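Local coordinates for protein hypothetical sugar kinase (Cytophaga hutchinsonii, PDB 3R8E) that probably phosphorylates a sugar at the expense of ATP, as other sugar kinases of the ROK family do, at residues T182-S187 / I248-V253; L188-Q191 / N195-I198; Y200-L205 / A219-K224; K224-H229 / A239-I244; H229-D234 / F274-P279. One frame throughout, in Å; residues are numbered along the deposited sequence.

Interaction 1 of 5, residues T182-S187 / I248-V253; sequences TTRGKS and IGESLV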
# COMPACT_ATOMS: atom_id res chain seq x y z
N THR A 182 10.61 -8.20 -2.57
CA THR A 182 11.23 -7.56 -3.74
C THR A 182 11.14 -8.48 -4.96
O THR A 182 10.66 -9.61 -4.84
CB THR A 182 12.70 -7.20 -3.43
OG1 THR A 182 13.46 -8.39 -3.29
CG2 THR A 182 12.86 -6.31 -2.21
N THR A 183 11.67 -8.03 -6.13
CA THR A 183 11.72 -8.82 -7.37
C THR A 183 12.76 -9.95 -7.25
O THR A 183 12.91 -10.75 -8.18
CB THR A 183 12.03 -7.94 -8.59
OG1 THR A 183 13.24 -7.22 -8.35
CG2 THR A 183 10.88 -6.99 -8.93
N ARG A 184 13.51 -9.99 -6.12
CA ARG A 184 14.51 -11.00 -5.81
C ARG A 184 13.92 -12.07 -4.86
O ARG A 184 14.54 -13.11 -4.64
CB ARG A 184 15.76 -10.35 -5.17
CG ARG A 184 16.76 -9.78 -6.18
CD ARG A 184 16.49 -8.34 -6.58
NE ARG A 184 17.64 -7.73 -7.25
CZ ARG A 184 17.59 -6.60 -7.96
NH1 ARG A 184 16.45 -5.95 -8.11
NH2 ARG A 184 18.69 -6.12 -8.52
N GLY A 185 12.72 -11.80 -4.32
CA GLY A 185 12.02 -12.69 -3.41
C GLY A 185 12.26 -12.42 -1.94
O GLY A 185 11.45 -12.81 -1.10
N LYS A 186 13.40 -11.78 -1.61
CA LYS A 186 13.80 -11.41 -0.25
C LYS A 186 13.12 -10.11 0.14
O LYS A 186 12.64 -9.39 -0.74
CB LYS A 186 15.33 -11.28 -0.16
N SER A 187 13.05 -9.80 1.46
CA SER A 187 12.41 -8.56 1.91
C SER A 187 13.26 -7.34 1.56
O SER A 187 14.47 -7.46 1.38
CB SER A 187 12.12 -8.61 3.41
OG SER A 187 13.28 -8.33 4.18
N ILE A 248 15.32 0.03 -4.26
CA ILE A 248 14.44 0.96 -3.52
C ILE A 248 13.33 1.47 -4.45
O ILE A 248 12.16 1.49 -4.05
CB ILE A 248 15.23 2.13 -2.86
CG1 ILE A 248 16.30 1.60 -1.86
CG2 ILE A 248 14.28 3.11 -2.14
CD1 ILE A 248 17.36 2.66 -1.46
N GLY A 249 13.70 1.84 -5.68
CA GLY A 249 12.76 2.33 -6.69
C GLY A 249 11.67 1.32 -7.02
O GLY A 249 10.49 1.68 -7.10
N GLU A 250 12.05 0.02 -7.15
CA GLU A 250 11.10 -1.05 -7.44
C GLU A 250 10.08 -1.23 -6.31
O GLU A 250 8.91 -1.45 -6.60
CB GLU A 250 11.82 -2.37 -7.71
CG GLU A 250 12.41 -2.44 -9.11
CD GLU A 250 13.14 -3.72 -9.43
OE1 GLU A 250 13.31 -4.58 -8.53
OE2 GLU A 250 13.56 -3.87 -10.60
N SER A 251 10.51 -1.08 -5.03
CA SER A 251 9.56 -1.16 -3.90
C SER A 251 8.69 0.10 -3.84
O SER A 251 7.49 0.00 -3.54
CB SER A 251 10.28 -1.39 -2.58
OG SER A 251 10.56 -2.77 -2.44
N LEU A 252 9.26 1.28 -4.17
CA LEU A 252 8.49 2.53 -4.20
C LEU A 252 7.41 2.47 -5.29
O LEU A 252 6.33 3.00 -5.07
CB LEU A 252 9.39 3.77 -4.37
CG LEU A 252 10.07 4.24 -3.07
CD1 LEU A 252 11.25 5.16 -3.37
CD2 LEU A 252 9.07 4.92 -2.12
N VAL A 253 7.67 1.77 -6.42
CA VAL A 253 6.66 1.57 -7.48
C VAL A 253 5.42 0.91 -6.86
O VAL A 253 4.30 1.38 -7.07
CB VAL A 253 7.22 0.73 -8.66
CG1 VAL A 253 6.10 0.14 -9.53
CG2 VAL A 253 8.18 1.57 -9.51
O HOH W 1 11.81 -5.28 -6.16
O HOH W 2 15.97 -5.17 -10.83
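Thr183 and Glu250 meet almost at right angles, and most of the polar contact gathers on one carboxylate oxygen. The Thr183 hydroxyl, turned between its own backbone N and carbonyl carbon (chi1 55°), donates from OG1 to Glu250 OE1 at 2.6 Å. It comes in on the syn side of the carboxylate, 26° out of its plane. The glutamate chain, extended beyond CG, also passes across the end of Arg184, whose NH1 makes a rather long salt bridge of 3.5 Å with Glu250 OE1. That oxygen lies at the edge of the guanidinium, in its plane, while the two flat groups are turned 53° apart. Water fills in the rest of the network: one molecule accepts from Thr183 N at 2.8 Å and donates to Glu250 OE1 at 2.9 Å, and a second donates to Glu250 OE2 at 2.7 Å while accepting weakly from Arg184 NH1. Replacing Glu250 by alanine would probably leave the Thr183 hydroxyl without its acceptor and Arg184 without this counter-charge. The loop presenting these groups is braced by bonds within it, a type I turn and an ST turn, in which Thr182 OG1 accepts from Arg184 N at 3.3 Å and donates to Lys186 O. Leu181 of the second subunit packs on Glu250, so the contact borders the dimer interface. Within the chain, Thr182 and Arg184 lean on Gln191 of helix 189-192, while Ile248 and Leu252 seat helix 235-259 on strand 147-152 and helix 274-288.

Interaction 2 of 5, residues L188-Q191 / N195-I198; sequences LENQ and NHLI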
# COMPACT_ATOMS: atom_id res chain seq x y z
N LEU A 188 12.61 -6.16 1.48
CA LEU A 188 13.29 -4.90 1.15
C LEU A 188 14.45 -4.61 2.12
O LEU A 188 15.57 -4.36 1.66
CB LEU A 188 12.29 -3.74 1.12
CG LEU A 188 12.83 -2.31 0.91
CD1 LEU A 188 13.55 -2.15 -0.45
CD2 LEU A 188 11.71 -1.30 1.03
N GLU A 189 14.21 -4.70 3.45
CA GLU A 189 15.29 -4.41 4.40
C GLU A 189 16.38 -5.49 4.41
O GLU A 189 17.51 -5.16 4.76
CB GLU A 189 14.79 -4.09 5.81
CG GLU A 189 14.13 -5.19 6.61
CD GLU A 189 13.84 -4.75 8.04
OE1 GLU A 189 13.44 -3.57 8.23
OE2 GLU A 189 14.03 -5.57 8.96
N ASN A 190 16.10 -6.72 3.94
CA ASN A 190 17.14 -7.74 3.85
C ASN A 190 17.98 -7.56 2.57
O ASN A 190 18.97 -8.26 2.37
CB ASN A 190 16.56 -9.15 3.96
CG ASN A 190 16.14 -9.51 5.37
OD1 ASN A 190 16.62 -8.95 6.36
ND2 ASN A 190 15.22 -10.46 5.49
N GLN A 191 17.59 -6.58 1.72
CA GLN A 191 18.31 -6.24 0.49
C GLN A 191 19.05 -4.91 0.62
O GLN A 191 20.18 -4.80 0.15
CB GLN A 191 17.35 -6.18 -0.72
CG GLN A 191 16.75 -7.52 -1.13
CD GLN A 191 17.68 -8.34 -1.98
OE1 GLN A 191 17.84 -8.11 -3.18
NE2 GLN A 191 18.32 -9.33 -1.37
N ASN A 195 23.57 -3.58 7.12
CA ASN A 195 24.39 -4.80 7.21
C ASN A 195 24.36 -5.60 5.90
O ASN A 195 25.37 -6.20 5.54
CB ASN A 195 23.95 -5.69 8.38
CG ASN A 195 23.95 -5.01 9.74
OD1 ASN A 195 23.05 -5.21 10.55
ND2 ASN A 195 24.97 -4.20 10.02
N HIS A 196 23.22 -5.58 5.19
CA HIS A 196 23.06 -6.30 3.93
C HIS A 196 23.76 -5.55 2.79
O HIS A 196 24.32 -6.19 1.90
CB HIS A 196 21.58 -6.54 3.65
CG HIS A 196 20.93 -7.35 4.73
ND1 HIS A 196 20.19 -6.74 5.74
CD2 HIS A 196 20.99 -8.68 4.97
CE1 HIS A 196 19.80 -7.72 6.53
NE2 HIS A 196 20.26 -8.90 6.12
N LEU A 197 23.79 -4.19 2.85
CA LEU A 197 24.51 -3.35 1.89
C LEU A 197 26.02 -3.63 2.01
O LEU A 197 26.69 -3.78 0.99
CB LEU A 197 24.20 -1.85 2.14
CG LEU A 197 25.26 -0.82 1.72
CD1 LEU A 197 25.13 -0.44 0.25
CD2 LEU A 197 25.22 0.41 2.60
N ILE A 198 26.53 -3.71 3.26
CA ILE A 198 27.95 -3.99 3.55
C ILE A 198 28.31 -5.40 3.04
O ILE A 198 29.34 -5.55 2.37
CB ILE A 198 28.27 -3.81 5.07
CG1 ILE A 198 28.10 -2.34 5.51
CG2 ILE A 198 29.70 -4.32 5.42
CD1 ILE A 198 27.94 -2.12 7.02
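With CG of His196 anti to its carbonyl carbon (chi1 -59°) and CG of Asn190 placed likewise (chi1 -74°), the two side chains lie side by side and point the same way. They meet at a tight helix-turn-helix junction, between helix 189-192 and helix 194-207, where His196 packs back on Asn190 through a CH-pi contact. Asn190 CA stands 3.7 Å from the centroid of the His196 ring and only 11° off the ring normal, nearly over the centre. The Asn190 carbonyl covers the same face, its O reaching His196 CG at 3.2 Å. The amide of Asn190 does not stack on the imidazole, for the two planes are 58° apart. Asn190 covers that face chiefly with its backbone.

Around this surface contact, Ser187 OG bonds to Asn190 N, and Leu197 packs onto Val240, Trp241 and Ile244 of helix 235-259. The Glu189 carboxylate is engaged by another partner, OE1 being hydrogen-bonded to Val156 N. The side-chain approach across the junction is from Asn190 OD1 to His196 CE1, at 3.4 Å.

Interaction 3 of 5, residues Y200-L205 / A219-K224; sequences YTHEQL and AELSPK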
# COMPACT_ATOMS: atom_id res chain seq x y z
N TYR A 200 26.78 -7.15 0.66
CA TYR A 200 26.70 -7.12 -0.80
C TYR A 200 27.95 -6.45 -1.39
O TYR A 200 28.44 -6.90 -2.43
CB TYR A 200 25.41 -6.40 -1.27
CG TYR A 200 25.33 -6.22 -2.77
CD1 TYR A 200 25.03 -7.29 -3.61
CD2 TYR A 200 25.55 -4.98 -3.36
CE1 TYR A 200 24.96 -7.13 -5.00
CE2 TYR A 200 25.49 -4.80 -4.74
CZ TYR A 200 25.19 -5.88 -5.56
OH TYR A 200 25.12 -5.71 -6.92
N THR A 201 28.45 -5.37 -0.74
CA THR A 201 29.66 -4.65 -1.18
C THR A 201 30.87 -5.59 -1.10
O THR A 201 31.67 -5.62 -2.04
CB THR A 201 29.85 -3.34 -0.40
OG1 THR A 201 28.67 -2.55 -0.51
CG2 THR A 201 31.04 -2.51 -0.92
N HIS A 202 30.98 -6.40 -0.01
CA HIS A 202 32.06 -7.39 0.17
C HIS A 202 31.98 -8.48 -0.91
O HIS A 202 33.02 -8.95 -1.37
CB HIS A 202 32.02 -8.03 1.56
CG HIS A 202 32.62 -7.20 2.65
ND1 HIS A 202 33.97 -6.89 2.66
CD2 HIS A 202 32.05 -6.68 3.76
CE1 HIS A 202 34.17 -6.18 3.76
NE2 HIS A 202 33.05 -6.02 4.45
N GLU A 203 30.75 -8.88 -1.31
CA GLU A 203 30.50 -9.89 -2.35
C GLU A 203 31.00 -9.39 -3.71
O GLU A 203 31.60 -10.17 -4.45
CB GLU A 203 29.01 -10.24 -2.42
CG GLU A 203 28.56 -11.23 -1.36
CD GLU A 203 27.06 -11.47 -1.25
OE1 GLU A 203 26.34 -11.26 -2.26
OE2 GLU A 203 26.61 -11.88 -0.16
N GLN A 204 30.75 -8.10 -4.02
CA GLN A 204 31.17 -7.47 -5.27
C GLN A 204 32.69 -7.28 -5.31
O GLN A 204 33.29 -7.42 -6.37
CB GLN A 204 30.44 -6.13 -5.49
CG GLN A 204 28.93 -6.25 -5.71
CD GLN A 204 28.55 -7.08 -6.93
OE1 GLN A 204 28.83 -6.71 -8.07
NE2 GLN A 204 27.90 -8.20 -6.69
N LEU A 205 33.30 -6.99 -4.14
CA LEU A 205 34.76 -6.83 -3.99
C LEU A 205 35.46 -8.17 -4.19
O LEU A 205 36.58 -8.20 -4.72
CB LEU A 205 35.13 -6.23 -2.62
CG LEU A 205 34.85 -4.73 -2.42
CD1 LEU A 205 34.72 -4.40 -0.95
CD2 LEU A 205 35.92 -3.87 -3.06
N ALA A 219 39.51 -0.89 6.55
CA ALA A 219 39.40 -1.90 7.62
C ALA A 219 37.95 -2.35 7.84
O ALA A 219 37.71 -3.55 7.98
CB ALA A 219 39.97 -1.34 8.91
N GLU A 220 37.00 -1.39 7.91
CA GLU A 220 35.58 -1.66 8.14
C GLU A 220 34.70 -0.82 7.22
O GLU A 220 34.75 0.41 7.27
CB GLU A 220 35.20 -1.42 9.61
CG GLU A 220 35.42 -2.63 10.51
CD GLU A 220 34.96 -2.48 11.95
OE1 GLU A 220 33.98 -1.75 12.20
OE2 GLU A 220 35.55 -3.15 12.82
N LEU A 221 33.87 -1.49 6.40
CA LEU A 221 32.94 -0.83 5.49
C LEU A 221 31.77 -0.21 6.26
O LEU A 221 31.39 -0.70 7.33
CB LEU A 221 32.41 -1.80 4.42
CG LEU A 221 33.37 -2.22 3.30
CD1 LEU A 221 32.72 -3.24 2.39
CD2 LEU A 221 33.82 -1.04 2.46
N SER A 222 31.23 0.88 5.71
CA SER A 222 30.09 1.63 6.25
C SER A 222 29.42 2.40 5.10
O SER A 222 30.09 2.65 4.10
CB SER A 222 30.55 2.58 7.36
OG SER A 222 31.28 3.68 6.85
N PRO A 223 28.13 2.81 5.20
CA PRO A 223 27.52 3.57 4.09
C PRO A 223 28.33 4.83 3.74
O PRO A 223 28.56 5.08 2.56
CB PRO A 223 26.13 3.93 4.63
CG PRO A 223 25.84 2.89 5.65
CD PRO A 223 27.16 2.61 6.30
N LYS A 224 28.82 5.57 4.76
CA LYS A 224 29.63 6.79 4.61
C LYS A 224 30.91 6.52 3.79
O LYS A 224 31.20 7.30 2.87
CB LYS A 224 29.98 7.38 5.98
CG LYS A 224 30.53 8.80 5.92
CD LYS A 224 30.93 9.32 7.30
CE LYS A 224 31.46 10.73 7.26
NZ LYS A 224 32.84 10.80 6.70
O HOH W 3 33.60 -4.24 6.84
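Leu221 N donates to a water at 2.8 Å, and the same water is 3.0 Å from His202 NE2, lying in the plane of the imidazole at its edge. The two residues also meet through a CH-pi contact: Leu221 CD1 sits over the centre of the His202 ring, 3.5 Å from the centroid and 14° off the normal. Histidine and leucine come from opposite directions, with the methyl over the ring face and the water at its edge. Two more groups from helix 194-207 close round that methyl. Thr201 offers CG2, 3.8 Å from Leu221 CD1; with OG1 beside the backbone N (chi1 -55°), where it bonds Leu197 O, CG2 is anti to that N. Leu205 reaches in tip to tip, its CD1 4.1 Å from Leu221 CD1. An alanine in place of Leu221 is likely to open a gap among Thr201, His202 and Leu205 and to leave the imidazole face without its methyl. Leu221 also packs on Ile226, and the next residue, Ser222, is the N-cap of helix 223-231, its OG bonded to Val225 N. Contact between the residue before an N-cap and the fourth residue of the helix is the hydrophobic staple of a helix start.

Interaction 4 of 5, residues K224-H229 / A239-I244; sequences KVIADH and AVWADI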
# COMPACT_ATOMS: atom_id res chain seq x y z
N LYS A 224 28.82 5.57 4.76
CA LYS A 224 29.63 6.79 4.61
C LYS A 224 30.91 6.52 3.79
O LYS A 224 31.20 7.30 2.87
CB LYS A 224 29.98 7.38 5.98
CG LYS A 224 30.53 8.80 5.92
CD LYS A 224 30.93 9.32 7.30
CE LYS A 224 31.46 10.73 7.26
NZ LYS A 224 32.84 10.80 6.70
N VAL A 225 31.64 5.43 4.09
CA VAL A 225 32.88 5.06 3.40
C VAL A 225 32.57 4.68 1.93
O VAL A 225 33.26 5.17 1.03
CB VAL A 225 33.66 3.94 4.15
CG1 VAL A 225 34.77 3.34 3.28
CG2 VAL A 225 34.25 4.47 5.46
N ILE A 226 31.52 3.87 1.68
CA ILE A 226 31.13 3.45 0.33
C ILE A 226 30.66 4.69 -0.49
O ILE A 226 30.92 4.76 -1.69
CB ILE A 226 30.08 2.30 0.35
CG1 ILE A 226 30.62 1.08 1.15
CG2 ILE A 226 29.69 1.85 -1.08
CD1 ILE A 226 29.57 0.15 1.77
N ALA A 227 30.03 5.68 0.19
CA ALA A 227 29.60 6.94 -0.44
C ALA A 227 30.81 7.82 -0.77
O ALA A 227 30.86 8.39 -1.87
CB ALA A 227 28.64 7.68 0.47
N ASP A 228 31.79 7.92 0.16
CA ASP A 228 33.01 8.73 -0.02
C ASP A 228 33.84 8.23 -1.21
O ASP A 228 34.35 9.05 -1.97
CB ASP A 228 33.86 8.75 1.26
CG ASP A 228 33.31 9.63 2.38
OD1 ASP A 228 32.44 10.49 2.09
OD2 ASP A 228 33.75 9.46 3.54
N HIS A 229 33.92 6.90 -1.40
CA HIS A 229 34.65 6.29 -2.52
C HIS A 229 33.88 6.46 -3.84
O HIS A 229 34.52 6.57 -4.89
CB HIS A 229 34.95 4.82 -2.24
CG HIS A 229 36.05 4.62 -1.24
ND1 HIS A 229 35.86 4.89 0.10
CD2 HIS A 229 37.31 4.18 -1.42
CE1 HIS A 229 37.01 4.62 0.69
NE2 HIS A 229 37.91 4.18 -0.19
N ALA A 239 28.44 1.42 -8.77
CA ALA A 239 27.60 0.31 -9.22
C ALA A 239 26.77 -0.27 -8.07
O ALA A 239 25.62 -0.65 -8.28
CB ALA A 239 28.45 -0.78 -9.85
N VAL A 240 27.36 -0.32 -6.84
CA VAL A 240 26.68 -0.81 -5.63
C VAL A 240 25.48 0.11 -5.33
O VAL A 240 24.36 -0.40 -5.18
CB VAL A 240 27.64 -0.94 -4.42
CG1 VAL A 240 26.88 -1.06 -3.10
CG2 VAL A 240 28.58 -2.14 -4.60
N TRP A 241 25.70 1.44 -5.29
CA TRP A 241 24.63 2.41 -5.02
C TRP A 241 23.57 2.41 -6.13
O TRP A 241 22.39 2.53 -5.83
CB TRP A 241 25.17 3.83 -4.79
CG TRP A 241 25.95 3.99 -3.52
CD1 TRP A 241 27.26 4.38 -3.41
CD2 TRP A 241 25.49 3.77 -2.17
NE1 TRP A 241 27.63 4.43 -2.09
CE2 TRP A 241 26.58 4.03 -1.31
CE3 TRP A 241 24.26 3.37 -1.62
CZ2 TRP A 241 26.48 3.90 0.08
CZ3 TRP A 241 24.16 3.25 -0.24
CH2 TRP A 241 25.26 3.52 0.60
N ALA A 242 24.00 2.21 -7.40
CA ALA A 242 23.08 2.13 -8.54
C ALA A 242 22.13 0.92 -8.39
O ALA A 242 20.94 1.04 -8.68
CB ALA A 242 23.86 2.03 -9.84
N ASP A 243 22.65 -0.24 -7.91
CA ASP A 243 21.85 -1.45 -7.71
C ASP A 243 20.88 -1.25 -6.53
O ASP A 243 19.71 -1.61 -6.65
CB ASP A 243 22.73 -2.68 -7.49
CG ASP A 243 21.97 -3.98 -7.69
OD1 ASP A 243 21.68 -4.33 -8.85
OD2 ASP A 243 21.66 -4.64 -6.67
N ILE A 244 21.37 -0.64 -5.42
CA ILE A 244 20.56 -0.31 -4.22
C ILE A 244 19.40 0.61 -4.65
O ILE A 244 18.25 0.36 -4.27
CB ILE A 244 21.46 0.32 -3.10
CG1 ILE A 244 22.45 -0.72 -2.48
CG2 ILE A 244 20.65 1.04 -2.02
CD1 ILE A 244 21.82 -1.94 -1.68
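Helix 223-231 and helix 235-259 form an antiparallel hairpin, and Trp241 and Ile226 make its buried seam. The indole is set edge-on to the first helix. Its NE1 donates to Ile226 O in a weak bond of 3.3 Å, with an N-H...O angle of 156°, and Ala227 N also lies at the ring's edge, close to its plane. Ile226 meets the pyrrole side of the indole with CG2, which is 3.5 Å from Trp241 NE1. CG1 of the isoleucine lies beside its backbone N (chi1 -56°), which leaves CG2 anti to that N and beside the tryptophan. Further along, Ile226 CB approaches Trp241 CZ2 at 3.9 Å.

Within this helical hairpin the indole N-H has a backbone acceptor across the seam, though the bond is weak. Leu197 of helix 194-207 and Ala230 also touch the tryptophan, while Ile226 packs on Thr201. On another side of helix 223-231, Val225 O is gripped twice, by His229 N and, from the opposite face of the carbonyl plane, by His229 ND1 at 2.8 Å. One turn of the same helix is spanned by a long ion pair, Lys224 NZ to Asp228 OD2 at 3.6 Å.

Interaction 5 of 5, residues H229-D234 / F274-P279; sequences HAAQGD and FDYFVP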
# COMPACT_ATOMS: atom_id res chain seq x y z
N HIS A 229 33.92 6.90 -1.40
CA HIS A 229 34.65 6.29 -2.52
C HIS A 229 33.88 6.46 -3.84
O HIS A 229 34.52 6.57 -4.89
CB HIS A 229 34.95 4.82 -2.24
CG HIS A 229 36.05 4.62 -1.24
ND1 HIS A 229 35.86 4.89 0.10
CD2 HIS A 229 37.31 4.18 -1.42
CE1 HIS A 229 37.01 4.62 0.69
NE2 HIS A 229 37.91 4.18 -0.19
N ALA A 230 32.53 6.51 -3.79
CA ALA A 230 31.69 6.73 -4.96
C ALA A 230 31.86 8.17 -5.47
O ALA A 230 31.89 8.40 -6.68
CB ALA A 230 30.23 6.45 -4.63
N ALA A 231 32.02 9.13 -4.52
CA ALA A 231 32.25 10.56 -4.77
C ALA A 231 33.56 10.78 -5.53
O ALA A 231 33.66 11.73 -6.31
CB ALA A 231 32.30 11.31 -3.44
N GLN A 232 34.56 9.90 -5.29
CA GLN A 232 35.88 9.92 -5.93
C GLN A 232 35.82 9.34 -7.35
O GLN A 232 36.76 9.56 -8.13
CB GLN A 232 36.91 9.16 -5.08
CG GLN A 232 37.22 9.81 -3.71
CD GLN A 232 37.87 11.17 -3.81
OE1 GLN A 232 38.91 11.35 -4.46
NE2 GLN A 232 37.28 12.15 -3.15
N GLY A 233 34.75 8.62 -7.67
CA GLY A 233 34.53 8.04 -8.99
C GLY A 233 34.82 6.56 -9.13
O GLY A 233 34.94 6.07 -10.26
N ASP A 234 34.91 5.82 -8.00
CA ASP A 234 35.17 4.37 -7.99
C ASP A 234 34.00 3.62 -8.65
O ASP A 234 32.86 3.74 -8.20
CB ASP A 234 35.41 3.86 -6.56
CG ASP A 234 35.82 2.40 -6.47
OD1 ASP A 234 36.82 2.02 -7.12
OD2 ASP A 234 35.15 1.64 -5.74
N PHE A 274 22.63 9.78 -1.18
CA PHE A 274 21.47 10.23 -1.97
C PHE A 274 21.82 10.40 -3.46
O PHE A 274 21.18 9.77 -4.30
CB PHE A 274 20.96 11.57 -1.40
CG PHE A 274 19.65 12.08 -1.96
CD1 PHE A 274 19.62 12.86 -3.11
CD2 PHE A 274 18.45 11.82 -1.30
CE1 PHE A 274 18.41 13.34 -3.62
CE2 PHE A 274 17.24 12.32 -1.80
CZ PHE A 274 17.23 13.07 -2.95
N ASP A 275 22.86 11.19 -3.78
CA ASP A 275 23.25 11.49 -5.16
C ASP A 275 23.66 10.26 -5.98
O ASP A 275 23.59 10.31 -7.21
CB ASP A 275 24.41 12.50 -5.17
CG ASP A 275 24.07 13.86 -4.57
OD1 ASP A 275 22.86 14.19 -4.49
OD2 ASP A 275 25.01 14.61 -4.22
N TYR A 276 24.08 9.16 -5.32
CA TYR A 276 24.58 7.98 -6.01
C TYR A 276 23.51 6.88 -6.20
O TYR A 276 23.64 6.10 -7.15
CB TYR A 276 25.82 7.42 -5.28
CG TYR A 276 26.78 8.54 -4.89
CD1 TYR A 276 27.46 9.26 -5.86
CD2 TYR A 276 26.89 8.95 -3.57
CE1 TYR A 276 28.27 10.34 -5.52
CE2 TYR A 276 27.69 10.03 -3.22
CZ TYR A 276 28.38 10.73 -4.19
OH TYR A 276 29.16 11.80 -3.85
N PHE A 277 22.46 6.83 -5.36
CA PHE A 277 21.41 5.82 -5.53
C PHE A 277 20.09 6.40 -6.09
O PHE A 277 19.33 5.65 -6.70
CB PHE A 277 21.16 5.00 -4.24
CG PHE A 277 20.46 5.68 -3.09
CD1 PHE A 277 19.08 5.81 -3.06
CD2 PHE A 277 21.18 6.08 -1.97
CE1 PHE A 277 18.43 6.41 -1.98
CE2 PHE A 277 20.53 6.68 -0.88
CZ PHE A 277 19.16 6.85 -0.90
N VAL A 278 19.82 7.71 -5.90
CA VAL A 278 18.56 8.33 -6.37
C VAL A 278 18.43 8.28 -7.93
O VAL A 278 17.33 8.00 -8.38
CB VAL A 278 18.33 9.75 -5.78
CG1 VAL A 278 17.19 10.49 -6.47
CG2 VAL A 278 18.06 9.66 -4.28
N PRO A 279 19.48 8.47 -8.78
CA PRO A 279 19.26 8.38 -10.23
C PRO A 279 18.61 7.05 -10.66
O PRO A 279 17.63 7.09 -11.39
CB PRO A 279 20.66 8.54 -10.82
CG PRO A 279 21.37 9.36 -9.82
CD PRO A 279 20.89 8.85 -8.50
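The Tyr276 ring receives Ala230 on one face: the methyl CB stands 4.0 Å above the plane, offset toward the rim on the CG side. Measured to the centroid, Ala230 CB is 4.2 Å from the Tyr276 ring and 15° off its normal, a CH-pi contact. The phenol end runs on to the next residue, where Ala231 CB comes to 3.2 Å from Tyr276 OH and 4.0 Å from Tyr276 CZ. With its CG anti to the carbonyl carbon (chi1 -44°), the tyrosine lies across two successive alanines, whose small side chains are consistent with the close approach of helix 274-288 to this last turn of helix 223-231. Leu238 of helix 235-259 also packs on Tyr276.

Just beyond the alanines the helix ends in a Schellman motif. Gly233, with phi at 101°, is its turning point, and the two bonds back into the last turn run from Gly233 N to Ala230 O at 3.0 Å and from Asp234 N to His229 O at 3.2 Å. A side chain at Gly233 would run into the preceding carbonyl. Asp234 then serves as N-cap of the following helix, OD2 bonding to Ala237 N. On the other segment, Phe274 and Val278 pack on strands 263-267 and 298-301, and Val278 CG2 lies 3.5 Å above the centre of the Phe274 ring.

Overall arrangement
Interactions 3, 4 and 5 follow helix 223-231 from start to end: the centres of interactions 3 and 4 are 9 Å apart, those of 4 and 5 only 6 Å. Trp241 ties the group together, touching Ala230 and the backbones of Pro223 and Tyr276. Leu197 joins interaction 2 to the same core, its CD2 lying 3.7 Å from Trp241 CH2. Interaction 1 lies farther along helix 235-259, its centre 18 Å from that of interaction 4, yet Arg184 NH2 forms a weak, long ion pair of 3.5 Å with Asp243 OD1. Interaction 1 also abuts interaction 2, about 12 Å away between centres, through Leu188 and Gln191. Interactions 1 and 4 share helix 235-259, and interactions 2 and 3 share helix 194-207.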